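Telomerase reverse transcriptase (Takifugu rubripes, PDB 4LMO) is the RNA-binding domain of the telomerase catalytic subunit, a reverse transcriptase that lengthens chromosome ends by copying an RNA template. Local coordinates at residues L124-R127 with E128-A132. Sequence-based numbering, arbitrary orientation.
Sequences LFVR and ECLLA
The thiol of C129 sits over one face of the F125 ring, one helical turn on, in a Cys sulfur-aromatic contact. SG lies 3.8 Å from the ring centroid and 27° off the normal, displaced toward the rim, where CE1 is its nearest ring atom at 3.4 Å. F125 reaches this place because CG stands anti to the backbone N (chi1 164°), which swings the ring along the helix toward C129. On the polar side, the neighbours R127 and E128 run side by side and close a salt bridge. R127 NH2 meets E128 OE2 at 2.5 Å, so short that the exact length is doubtful, while NE adds a weak bond to the same oxygen. That oxygen lies at the guanidinium edge, yet the carboxylate plane is turned 74° from the guanidinium. A bend at chi3 of R127 and another at chi2 of E128 fold the two charged ends together. V126 and L130 form a third, looser pair, CG1 to CD1 at 4.1 Å. Along the backbone, i to i+4 bonds run from E128 N to L124 O (2.9 Å) and through the next three residues, fixing the helical spacing. Within helix 119-133 of the RNA-binding domain, F125 and C129 face helices 88-93 and 191-220; V126 packs on V152 and V213, and L130 on F149 and F212, wedging this helix between helices 142-158 and 191-220.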
loop_
_atom_site.group_PDB
_atom_site.type_symbol
_atom_site.label_atom_id
_atom_site.label_comp_id
_atom_site.label_asym_id
_atom_site.label_seq_id
_atom_site.Cartn_x
_atom_site.Cartn_y
_atom_site.Cartn_z
ATOM N N LEU A 124 -8.096 -8.425 -5.799
ATOM C CA LEU A 124 -7.878 -9.694 -5.102
ATOM C C LEU A 124 -6.484 -9.764 -4.476
ATOM O O LEU A 124 -6.339 -10.152 -3.315
ATOM C CB LEU A 124 -8.124 -10.889 -6.032
ATOM C CG LEU A 124 -9.557 -11.116 -6.527
ATOM C CD1 LEU A 124 -9.575 -12.140 -7.655
ATOM C CD2 LEU A 124 -10.489 -11.536 -5.396
ATOM N N PHE A 125 -5.469 -9.372 -5.245
ATOM C CA PHE A 125 -4.100 -9.265 -4.741
ATOM C C PHE A 125 -4.001 -8.314 -3.547
ATOM O O PHE A 125 -3.464 -8.676 -2.502
ATOM C CB PHE A 125 -3.139 -8.817 -5.846
ATOM C CG PHE A 125 -1.816 -8.313 -5.331
ATOM C CD1 PHE A 125 -0.900 -9.187 -4.746
ATOM C CD2 PHE A 125 -1.489 -6.962 -5.419
ATOM C CE1 PHE A 125 0.313 -8.721 -4.263
ATOM C CE2 PHE A 125 -0.277 -6.494 -4.942
ATOM C CZ PHE A 125 0.627 -7.375 -4.368
ATOM N N VAL A 126 -4.519 -7.101 -3.717
ATOM C CA VAL A 126 -4.499 -6.089 -2.662
ATOM C C VAL A 126 -5.306 -6.539 -1.439
ATOM O O VAL A 126 -4.924 -6.259 -0.298
ATOM C CB VAL A 126 -4.965 -4.714 -3.204
ATOM C CG1 VAL A 126 -5.730 -3.915 -2.156
ATOM C CG2 VAL A 126 -3.774 -3.929 -3.732
ATOM N N ARG A 127 -6.401 -7.256 -1.690
ATOM C CA ARG A 127 -7.250 -7.796 -0.630
ATOM C C ARG A 127 -6.509 -8.835 0.204
ATOM O O ARG A 127 -6.587 -8.816 1.435
ATOM C CB ARG A 127 -8.521 -8.416 -1.216
ATOM C CG ARG A 127 -9.607 -8.694 -0.189
ATOM C CD ARG A 127 -10.625 -9.692 -0.709
ATOM N NE ARG A 127 -10.090 -11.052 -0.738
ATOM C CZ ARG A 127 -10.677 -12.083 -1.342
ATOM N NH1 ARG A 127 -11.830 -11.925 -1.984
ATOM N NH2 ARG A 127 -10.108 -13.278 -1.307
ATOM N N GLU A 128 -5.798 -9.738 -0.473
ATOM C CA GLU A 128 -5.017 -10.778 0.199
ATOM C C GLU A 128 -3.857 -10.188 0.995
ATOM O O GLU A 128 -3.500 -10.705 2.056
ATOM C CB GLU A 128 -4.498 -11.820 -0.801
ATOM C CG GLU A 128 -5.573 -12.694 -1.441
ATOM C CD GLU A 128 -6.500 -13.348 -0.430
ATOM O OE1 GLU A 128 -6.016 -13.871 0.595
ATOM O OE2 GLU A 128 -7.724 -13.343 -0.665
ATOM N N CYS A 129 -3.274 -9.111 0.472
ATOM C CA CYS A 129 -2.224 -8.379 1.169
ATOM C C CYS A 129 -2.736 -7.754 2.467
ATOM O O CYS A 129 -2.063 -7.826 3.496
ATOM C CB CYS A 129 -1.620 -7.307 0.262
ATOM S SG CYS A 129 -0.613 -7.964 -1.084
ATOM N N LEU A 130 -3.926 -7.153 2.415
ATOM C CA LEU A 130 -4.553 -6.563 3.602
ATOM C C LEU A 130 -4.804 -7.602 4.694
ATOM O O LEU A 130 -4.602 -7.325 5.878
ATOM C CB LEU A 130 -5.859 -5.847 3.239
ATOM C CG LEU A 130 -5.758 -4.529 2.464
ATOM C CD1 LEU A 130 -7.065 -4.226 1.752
ATOM C CD2 LEU A 130 -5.351 -3.373 3.369
ATOM N N LEU A 131 -5.231 -8.796 4.285
ATOM C CA LEU A 131 -5.496 -9.897 5.212
ATOM C C LEU A 131 -4.227 -10.483 5.833
ATOM O O LEU A 131 -4.234 -10.890 6.995
ATOM C CB LEU A 131 -6.298 -11.004 4.518
ATOM C CG LEU A 131 -7.795 -10.782 4.270
ATOM C CD1 LEU A 131 -8.352 -11.880 3.375
ATOM C CD2 LEU A 131 -8.575 -10.714 5.578
ATOM N N ALA A 132 -3.144 -10.525 5.060
ATOM C CA ALA A 132 -1.888 -11.119 5.523
ATOM C C ALA A 132 -1.050 -10.169 6.384
ATOM O O ALA A 132 -0.268 -10.619 7.227
ATOM C CB ALA A 132 -1.071 -11.622 4.343
#